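Local coordinates for B-type Cna protein (Enterococcus faecium, PDB 6FWY) that is of uncharacterised function but, as the thioester domain of a cell-wall-anchored surface protein, probably helps the bacterium attach covalently to host targets, at residues I122-P127 and R136-F141; D99-Y104 and A131-R136; I25-P30 and G115-S120. All coordinates share one frame; numbering follows the deposited sequence.

Contact 1: I122-P127 and R136-F141; sequences IVWSHP and RVKKAF
With CG anti to the backbone N (chi1 -172°) and every later bond extended, Lys138 runs its whole chain across one face of the Trp124 indole, whose own CG stands beside its backbone N. The aliphatic part lies first over the six-membered ring: Lys138 CG is 3.6 Å from that ring's centroid, close to the normal, which makes a CH-pi contact. Farther along, Lys138 NZ sits 4.3 Å from the centroid of the five-membered ring and 15° off its normal, a cation-pi position. The backbone is close as well, since Trp124 CZ3 comes within 3.5 Å of Lys138 CA. The opposite face of the indole is backed by Ile122 CG2. At the indole edge, near its plane, Trp124 CH2 meets Phe141 CD2 at 3.8 Å; the two ring planes lie 58° apart, so the pair is oblique. Ile122 CD1 adds a looser apolar contact with Phe141 CZ at 4.3 Å. Phe141 also packs on Leu108 and Val109 of helix 99-113. Trp124 is the centre of an inverse gamma turn directly after strand 122-123, and the contact packs the end of that strand and the turn after it against helix 131-150 within the thioester domain, an indole clamped between a lysine chain and an isoleucine.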
loop_
_atom_site.group_PDB
_atom_site.type_symbol
_atom_site.label_atom_id
_atom_site.label_comp_id
_atom_site.label_asym_id
_atom_site.label_seq_id
_atom_site.Cartn_x
_atom_site.Cartn_y
_atom_site.Cartn_z
ATOM N N ILE A 122 6.408 -23.327 16.677
ATOM C CA ILE A 122 6.935 -22.322 17.603
ATOM C C ILE A 122 6.979 -22.854 19.033
ATOM O O ILE A 122 5.975 -23.298 19.535
ATOM C CB ILE A 122 6.144 -20.996 17.534
ATOM C CG1 ILE A 122 6.238 -20.390 16.126
ATOM C CG2 ILE A 122 6.715 -19.992 18.539
ATOM C CD1 ILE A 122 5.304 -19.222 15.866
ATOM N N VAL A 123 8.154 -22.793 19.654
ATOM C CA VAL A 123 8.355 -23.079 21.083
ATOM C C VAL A 123 8.318 -21.758 21.869
ATOM O O VAL A 123 9.193 -20.901 21.700
ATOM C CB VAL A 123 9.692 -23.851 21.337
ATOM C CG1 VAL A 123 9.917 -24.126 22.815
ATOM C CG2 VAL A 123 9.687 -25.166 20.580
ATOM N N TRP A 124 7.325 -21.607 22.737
ATOM C CA TRP A 124 7.043 -20.329 23.405
ATOM C C TRP A 124 7.847 -20.176 24.678
ATOM O O TRP A 124 7.292 -20.031 25.766
ATOM C CB TRP A 124 5.543 -20.178 23.662
ATOM C CG TRP A 124 4.782 -20.107 22.385
ATOM C CD1 TRP A 124 4.087 -21.123 21.782
ATOM C CD2 TRP A 124 4.688 -18.974 21.504
ATOM N NE1 TRP A 124 3.547 -20.679 20.601
ATOM C CE2 TRP A 124 3.905 -19.371 20.400
ATOM C CE3 TRP A 124 5.185 -17.662 21.552
ATOM C CZ2 TRP A 124 3.596 -18.507 19.354
ATOM C CZ3 TRP A 124 4.893 -16.799 20.505
ATOM C CH2 TRP A 124 4.099 -17.224 19.415
ATOM N N SER A 125 9.165 -20.208 24.527
ATOM C CA SER A 125 10.098 -20.053 25.644
ATOM C C SER A 125 11.502 -19.923 25.076
ATOM O O SER A 125 11.789 -20.408 23.978
ATOM C CB SER A 125 10.033 -21.248 26.625
ATOM O OG SER A 125 10.480 -22.437 25.995
ATOM N N HIS A 126 12.360 -19.247 25.831
ATOM C CA HIS A 126 13.757 -19.016 25.463
ATOM C C HIS A 126 14.588 -18.900 26.758
ATOM O O HIS A 126 14.170 -18.212 27.699
ATOM C CB HIS A 126 13.857 -17.740 24.632
ATOM C CG HIS A 126 15.200 -17.538 23.989
ATOM N ND1 HIS A 126 15.414 -17.745 22.646
ATOM C CD2 HIS A 126 16.392 -17.170 24.507
ATOM C CE1 HIS A 126 16.686 -17.520 22.373
ATOM N NE2 HIS A 126 17.301 -17.189 23.489
ATOM N N PRO A 127 15.774 -19.551 26.819
ATOM C CA PRO A 127 16.579 -19.564 28.076
ATOM C C PRO A 127 17.067 -18.209 28.631
ATOM O O PRO A 127 17.410 -18.127 29.813
ATOM C CB PRO A 127 17.788 -20.449 27.724
ATOM C CG PRO A 127 17.813 -20.524 26.237
ATOM C CD PRO A 127 16.395 -20.374 25.757
ATOM N N ARG A 136 4.151 -11.755 26.537
ATOM C CA ARG A 136 3.824 -10.478 25.883
ATOM C C ARG A 136 4.082 -10.561 24.375
ATOM O O ARG A 136 3.248 -10.149 23.574
ATOM C CB ARG A 136 4.620 -9.325 26.498
ATOM C CG ARG A 136 4.140 -8.918 27.879
ATOM C CD ARG A 136 4.744 -7.599 28.314
ATOM N NE ARG A 136 6.202 -7.675 28.423
ATOM C CZ ARG A 136 6.887 -7.961 29.536
ATOM N NH1 ARG A 136 6.268 -8.223 30.681
ATOM N NH2 ARG A 136 8.221 -8.002 29.496
ATOM N N VAL A 137 5.221 -11.145 24.001
ATOM C CA VAL A 137 5.523 -11.388 22.586
ATOM C C VAL A 137 4.468 -12.284 21.911
ATOM O O VAL A 137 3.994 -11.972 20.805
ATOM C CB VAL A 137 6.954 -11.950 22.392
ATOM C CG1 VAL A 137 7.191 -12.402 20.957
ATOM C CG2 VAL A 137 7.974 -10.902 22.778
ATOM N N LYS A 138 4.088 -13.371 22.592
ATOM C CA LYS A 138 3.038 -14.264 22.100
ATOM C C LYS A 138 1.691 -13.539 21.879
ATOM O O LYS A 138 1.037 -13.725 20.857
ATOM C CB LYS A 138 2.841 -15.420 23.079
ATOM C CG LYS A 138 1.916 -16.500 22.573
ATOM C CD LYS A 138 1.884 -17.715 23.494
ATOM C CE LYS A 138 1.067 -18.795 22.825
ATOM N NZ LYS A 138 0.620 -19.823 23.795
ATOM N N LYS A 139 1.292 -12.744 22.862
ATOM C CA LYS A 139 0.075 -11.935 22.791
ATOM C C LYS A 139 0.126 -10.956 21.597
ATOM O O LYS A 139 -0.812 -10.901 20.801
ATOM C CB LYS A 139 -0.114 -11.184 24.118
ATOM C CG LYS A 139 -1.485 -10.546 24.302
ATOM C CD LYS A 139 -1.499 -9.557 25.459
ATOM C CE LYS A 139 -2.780 -8.753 25.498
ATOM N NZ LYS A 139 -3.584 -9.059 26.709
ATOM N N ALA A 140 1.229 -10.226 21.468
ATOM C CA ALA A 140 1.446 -9.333 20.313
ATOM C C ALA A 140 1.423 -10.062 18.974
ATOM O O ALA A 140 0.745 -9.614 18.046
ATOM C CB ALA A 140 2.751 -8.554 20.460
ATOM N N PHE A 141 2.155 -11.178 18.891
ATOM C CA PHE A 141 2.151 -12.058 17.702
ATOM C C PHE A 141 0.738 -12.449 17.271
ATOM O O PHE A 141 0.366 -12.273 16.110
ATOM C CB PHE A 141 2.965 -13.351 17.953
ATOM C CG PHE A 141 2.788 -14.389 16.875
ATOM C CD1 PHE A 141 3.545 -14.335 15.724
ATOM C CD2 PHE A 141 1.833 -15.383 16.996
ATOM C CE1 PHE A 141 3.361 -15.253 14.702
ATOM C CE2 PHE A 141 1.627 -16.303 15.969
ATOM C CZ PHE A 141 2.396 -16.256 14.826
#

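Contact 2: D99-Y104 and A131-R136; sequences DTEAWY and AAETAR
Glu101 reaches across to Arg136 from helix 99-113, its CB directed at helix 131-150 and packed against Val137 CG2. CG stands beside the backbone N, and the chain beyond it is extended (chi2 170°), which carries the carboxylate to the arginine. CD lies in the plane of the Arg136 guanidinium, at its edge, and the carboxylate and guanidinium planes are only 16° apart. Glu101 OE1 accepts from Arg136 NE at 2.9 Å, with an N-H...O angle of 169°. Glu101 OE2 accepts from Arg136 NH2 at 3.1 Å, equally straight. Both oxygens use their syn lone pairs, so the arginine grips side-on, one nitrogen to each oxygen, and the two bonds together oppose rotation of either group. Glu101 OE1 also touches Arg136 CB at 3.5 Å and accepts a hydrogen bond from Gly97 N, just before the helix. Glu101 OE2 has a second partner too: a water donates to Glu101 OE2 at 2.7 Å and to Glu133 OE2 at 3.0 Å. The two carboxylate oxygens, Glu101 OE2 and Glu133 OE2, are 4.3 Å apart, a like-charge approach that the bridging water and the arginine probably ease. Glu133 OE1 is held by Thr130 N, while Glu133 CA and Ala132 O lie over one guanidinium face, offset toward its rim. The salt bridge thus joins the opening turn of helix 99-113 to an early turn of helix 131-150; helix 99-113 also packs Thr100, Trp103 and Tyr104 on strand 11-21, and Trp103 on strand 32-44.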
loop_
_atom_site.group_PDB
_atom_site.type_symbol
_atom_site.label_atom_id
_atom_site.label_comp_id
_atom_site.label_asym_id
_atom_site.label_seq_id
_atom_site.Cartn_x
_atom_site.Cartn_y
_atom_site.Cartn_z
ATOM N N ASP A 99 9.449 -1.744 22.726
ATOM C CA ASP A 99 9.588 -1.723 21.257
ATOM C C ASP A 99 10.355 -2.897 20.639
ATOM O O ASP A 99 10.107 -3.238 19.478
ATOM C CB ASP A 99 10.220 -0.410 20.788
ATOM C CG ASP A 99 9.299 0.792 21.001
ATOM O OD1 ASP A 99 8.120 0.598 21.390
ATOM O OD2 ASP A 99 9.735 1.942 20.802
ATOM N N THR A 100 11.280 -3.498 21.394
ATOM C CA THR A 100 12.022 -4.674 20.910
ATOM C C THR A 100 11.090 -5.870 20.820
ATOM O O THR A 100 11.116 -6.583 19.830
ATOM C CB THR A 100 13.213 -5.038 21.800
ATOM O OG1 THR A 100 14.079 -3.926 21.910
ATOM C CG2 THR A 100 14.015 -6.185 21.186
ATOM N N GLU A 101 10.281 -6.069 21.859
ATOM C CA GLU A 101 9.261 -7.124 21.868
ATOM C C GLU A 101 8.224 -6.924 20.758
ATOM O O GLU A 101 7.830 -7.887 20.108
ATOM C CB GLU A 101 8.543 -7.196 23.225
ATOM C CG GLU A 101 9.393 -7.757 24.358
ATOM C CD GLU A 101 8.777 -7.622 25.738
ATOM O OE1 GLU A 101 7.535 -7.425 25.853
ATOM O OE2 GLU A 101 9.543 -7.730 26.720
ATOM N N ALA A 102 7.783 -5.680 20.563
ATOM C CA ALA A 102 6.796 -5.362 19.515
ATOM C C ALA A 102 7.372 -5.628 18.123
ATOM O O ALA A 102 6.742 -6.278 17.299
ATOM C CB ALA A 102 6.307 -3.922 19.643
ATOM N N TRP A 103 8.580 -5.139 17.880
ATOM C CA TRP A 103 9.273 -5.412 16.627
ATOM C C TRP A 103 9.466 -6.917 16.378
ATOM O O TRP A 103 9.180 -7.401 15.281
ATOM C CB TRP A 103 10.624 -4.700 16.584
ATOM C CG TRP A 103 11.576 -5.305 15.587
ATOM C CD1 TRP A 103 11.483 -5.281 14.228
ATOM C CD2 TRP A 103 12.748 -6.044 15.894
ATOM N NE1 TRP A 103 12.531 -5.961 13.668
ATOM C CE2 TRP A 103 13.327 -6.443 14.668
ATOM C CE3 TRP A 103 13.360 -6.433 17.094
ATOM C CZ2 TRP A 103 14.505 -7.198 14.599
ATOM C CZ3 TRP A 103 14.526 -7.183 17.032
ATOM C CH2 TRP A 103 15.092 -7.553 15.790
ATOM N N TYR A 104 9.941 -7.655 17.381
ATOM C CA TYR A 104 10.193 -9.093 17.206
ATOM C C TYR A 104 8.911 -9.867 16.932
ATOM O O TYR A 104 8.889 -10.781 16.090
ATOM C CB TYR A 104 10.927 -9.682 18.415
ATOM C CG TYR A 104 11.388 -11.100 18.198
ATOM C CD1 TYR A 104 12.582 -11.374 17.535
ATOM C CD2 TYR A 104 10.635 -12.166 18.661
ATOM C CE1 TYR A 104 13.013 -12.685 17.333
ATOM C CE2 TYR A 104 11.060 -13.477 18.471
ATOM C CZ TYR A 104 12.245 -13.722 17.807
ATOM O OH TYR A 104 12.665 -15.006 17.627
ATOM N N ALA A 131 9.303 -15.972 31.223
ATOM C CA ALA A 131 8.018 -16.383 30.696
ATOM C C ALA A 131 7.092 -15.202 30.415
ATOM O O ALA A 131 6.334 -15.243 29.452
ATOM C CB ALA A 131 7.349 -17.352 31.652
ATOM N N ALA A 132 7.152 -14.160 31.244
ATOM C CA ALA A 132 6.314 -12.957 31.065
ATOM C C ALA A 132 6.707 -12.169 29.819
ATOM O O ALA A 132 5.829 -11.698 29.084
ATOM C CB ALA A 132 6.352 -12.071 32.305
ATOM N N GLU A 133 8.017 -12.052 29.562
ATOM C CA GLU A 133 8.524 -11.434 28.319
ATOM C C GLU A 133 8.003 -12.172 27.080
ATOM O O GLU A 133 7.411 -11.589 26.181
ATOM C CB GLU A 133 10.058 -11.408 28.292
ATOM C CG GLU A 133 10.689 -10.382 29.228
ATOM C CD GLU A 133 12.218 -10.396 29.178
ATOM O OE1 GLU A 133 12.846 -11.461 29.399
ATOM O OE2 GLU A 133 12.804 -9.329 28.939
ATOM N N THR A 134 8.212 -13.494 27.070
ATOM C CA THR A 134 7.800 -14.322 25.949
ATOM C C THR A 134 6.276 -14.258 25.759
ATOM O O THR A 134 5.816 -14.172 24.623
ATOM C CB THR A 134 8.334 -15.761 26.129
ATOM O OG1 THR A 134 9.763 -15.724 26.001
ATOM C CG2 THR A 134 7.730 -16.746 25.118
ATOM N N ALA A 135 5.515 -14.269 26.860
ATOM C CA ALA A 135 4.048 -14.199 26.805
ATOM C C ALA A 135 3.505 -12.873 26.220
ATOM O O ALA A 135 2.500 -12.876 25.497
ATOM C CB ALA A 135 3.453 -14.455 28.188
ATOM N N ARG A 136 4.151 -11.755 26.537
ATOM C CA ARG A 136 3.824 -10.478 25.883
ATOM C C ARG A 136 4.082 -10.561 24.375
ATOM O O ARG A 136 3.248 -10.149 23.574
ATOM C CB ARG A 136 4.620 -9.325 26.498
ATOM C CG ARG A 136 4.140 -8.918 27.879
ATOM C CD ARG A 136 4.744 -7.599 28.314
ATOM N NE ARG A 136 6.202 -7.675 28.423
ATOM C CZ ARG A 136 6.887 -7.961 29.536
ATOM N NH1 ARG A 136 6.268 -8.223 30.681
ATOM N NH2 ARG A 136 8.221 -8.002 29.496
HETATM O O HOH W 1 12.218 -7.685 26.440
#

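Contact 3: I25-P30 and G115-S120; sequences IRVNMP and GNFKVS
Val27 presents both methyl groups to one face of the Phe117 ring. Its CG2 stands over the ring centre, 3.8 Å from the centroid and 10° off the normal, a well-aligned CH-pi contact. CG1 is displaced toward the attached end of the ring, 3.8 Å from Phe117 CG and equally near Phe117 CB. The torsions fit this pairing: Phe117 holds CG between its backbone N and carbonyl carbon (chi1 43°), while Val27 has CG1 anti to N and CG2 anti to the carbonyl carbon. Met29 approaches differently. Its side chain crosses that of Phe117 at about a right angle, and bends at chi2 and chi3 bring its end closer to segment 115-120 than its CB direction suggests. The sulfur lies obliquely to the ring, with Met29 SD 5.3 Å from the centroid and 4.2 Å from Phe117 CB, a Met-aromatic contact. The terminal methyl, Met29 CE, rests 3.7 Å from Asn116 O. Away from the ring, a water accepts from Asn28 ND2 and donates to Ser120 O, each at 3.0 Å, linking the Asn28 side chain to the Ser120 carbonyl. Phe117 also packs on Trp111 of helix 99-113 and on Ile122. Gly115 follows that helix in a Schellman motif, and Phe117 lies in the loop leading from there to strand 122-123, packed on strand 26-29 of the antiparallel sheet in the thioester-domain region.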
loop_
_atom_site.group_PDB
_atom_site.type_symbol
_atom_site.label_atom_id
_atom_site.label_comp_id
_atom_site.label_asym_id
_atom_site.label_seq_id
_atom_site.Cartn_x
_atom_site.Cartn_y
_atom_site.Cartn_z
ATOM N N ILE A 25 11.493 -16.655 21.523
ATOM C CA ILE A 25 10.929 -17.950 21.197
ATOM C C ILE A 25 12.009 -18.776 20.519
ATOM O O ILE A 25 13.061 -18.270 20.169
ATOM C CB ILE A 25 9.672 -17.836 20.272
ATOM C CG1 ILE A 25 9.989 -17.226 18.906
ATOM C CG2 ILE A 25 8.567 -17.022 20.954
ATOM C CD1 ILE A 25 10.417 -18.185 17.820
ATOM N N ARG A 26 11.718 -20.057 20.334
ATOM C CA ARG A 26 12.544 -20.953 19.530
ATOM C C ARG A 26 11.597 -21.678 18.589
ATOM O O ARG A 26 10.382 -21.547 18.721
ATOM C CB ARG A 26 13.322 -21.925 20.429
ATOM C CG ARG A 26 14.316 -21.218 21.330
ATOM C CD ARG A 26 14.885 -22.088 22.413
ATOM N NE ARG A 26 13.905 -22.376 23.456
ATOM C CZ ARG A 26 14.050 -23.324 24.393
ATOM N NH1 ARG A 26 15.140 -24.059 24.442
ATOM N NH2 ARG A 26 13.098 -23.507 25.296
ATOM N N VAL A 27 12.153 -22.426 17.639
ATOM C CA VAL A 27 11.352 -23.168 16.683
ATOM C C VAL A 27 11.910 -24.576 16.508
ATOM O O VAL A 27 13.116 -24.740 16.214
ATOM C CB VAL A 27 11.296 -22.500 15.299
ATOM C CG1 VAL A 27 10.399 -23.279 14.350
ATOM C CG2 VAL A 27 10.823 -21.049 15.399
ATOM N N ASN A 28 11.020 -25.566 16.668
ATOM C CA ASN A 28 11.285 -26.926 16.237
ATOM C C ASN A 28 11.295 -26.979 14.716
ATOM O O ASN A 28 10.264 -26.996 14.058
ATOM C CB ASN A 28 10.239 -27.921 16.792
ATOM C CG ASN A 28 10.289 -28.033 18.306
ATOM O OD1 ASN A 28 11.356 -27.980 18.909
ATOM N ND2 ASN A 28 9.128 -28.170 18.918
ATOM N N MET A 29 12.498 -26.943 14.170
ATOM C CA MET A 29 12.723 -27.028 12.753
ATOM C C MET A 29 12.926 -28.484 12.425
ATOM O O MET A 29 13.323 -29.247 13.297
ATOM C CB MET A 29 13.971 -26.216 12.388
ATOM C CG MET A 29 13.704 -24.719 12.414
ATOM S SD MET A 29 12.417 -24.086 11.298
ATOM C CE MET A 29 13.337 -23.699 9.798
ATOM N N PRO A 30 12.758 -28.861 11.146
ATOM C CA PRO A 30 12.839 -30.295 10.813
ATOM C C PRO A 30 14.057 -31.110 11.259
ATOM O O PRO A 30 13.889 -32.256 11.637
ATOM C CB PRO A 30 12.793 -30.308 9.296
ATOM C CG PRO A 30 11.987 -29.087 8.947
ATOM C CD PRO A 30 12.402 -28.045 9.964
ATOM N N GLY A 115 6.416 -18.476 5.207
ATOM C CA GLY A 115 6.425 -19.936 5.138
ATOM C C GLY A 115 7.664 -20.603 5.732
ATOM O O GLY A 115 7.932 -21.756 5.434
ATOM N N ASN A 116 8.409 -19.892 6.571
ATOM C CA ASN A 116 9.652 -20.417 7.127
ATOM C C ASN A 116 9.396 -21.588 8.128
ATOM O O ASN A 116 10.185 -22.512 8.227
ATOM C CB ASN A 116 10.411 -19.326 7.851
ATOM C CG ASN A 116 10.882 -18.217 6.935
ATOM O OD1 ASN A 116 11.220 -17.190 7.449
ATOM N ND2 ASN A 116 10.712 -18.321 5.631
ATOM N N PHE A 117 8.298 -21.453 8.870
ATOM C CA PHE A 117 7.771 -22.450 9.754
ATOM C C PHE A 117 6.295 -22.161 10.059
ATOM O O PHE A 117 5.794 -21.026 9.886
ATOM C CB PHE A 117 8.582 -22.514 11.049
ATOM C CG PHE A 117 8.939 -21.170 11.613
ATOM C CD1 PHE A 117 8.063 -20.483 12.449
ATOM C CD2 PHE A 117 10.173 -20.583 11.303
ATOM C CE1 PHE A 117 8.411 -19.243 12.964
ATOM C CE2 PHE A 117 10.538 -19.367 11.839
ATOM C CZ PHE A 117 9.645 -18.697 12.669
ATOM N N LYS A 118 5.618 -23.217 10.501
ATOM C CA LYS A 118 4.226 -23.147 10.940
ATOM C C LYS A 118 4.162 -22.701 12.403
ATOM O O LYS A 118 5.166 -22.795 13.137
ATOM C CB LYS A 118 3.562 -24.529 10.782
ATOM C CG LYS A 118 3.474 -24.994 9.325
ATOM C CD LYS A 118 2.766 -26.361 9.211
ATOM C CE LYS A 118 3.792 -27.455 9.375
ATOM N NZ LYS A 118 3.242 -28.838 9.537
ATOM N N VAL A 119 2.980 -22.230 12.819
ATOM C CA VAL A 119 2.735 -21.806 14.199
ATOM C C VAL A 119 2.917 -22.981 15.181
ATOM O O VAL A 119 3.437 -22.786 16.280
ATOM C CB VAL A 119 1.338 -21.137 14.346
ATOM C CG1 VAL A 119 0.933 -20.939 15.808
ATOM C CG2 VAL A 119 1.291 -19.788 13.601
ATOM N N SER A 120 2.538 -24.189 14.778
ATOM C CA SER A 120 2.712 -25.364 15.623
ATOM C C SER A 120 4.180 -25.725 15.901
ATOM O O SER A 120 4.462 -26.477 16.835
ATOM C CB SER A 120 1.992 -26.583 15.013
ATOM O OG SER A 120 2.476 -26.853 13.709
HETATM O O HOH W 2 6.636 -28.520 17.235
#

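In the fold
From the N terminus, segment 25-30 is the first of the contacting segments, and the loop after helix 99-113 returns to it across 84 intervening residues, closing contact 3. Contact 2 opens within that span, at the start of the same helix, and closes only on helix 131-150, so contacts 2 and 3 cross. Contact 1 opens after contact 3 has closed and is short in sequence; it crosses contact 2, with which it shares Arg136. Val123 pairs with Arg26 through the backbone, putting contacts 1 and 3 on neighbouring strands of one sheet, about 12 Å apart between centres. Contact 2 joins the two helices, contact 1 ties helix 131-150 to the end of strand 122-123, and contact 3 packs the loop on strand 26-29.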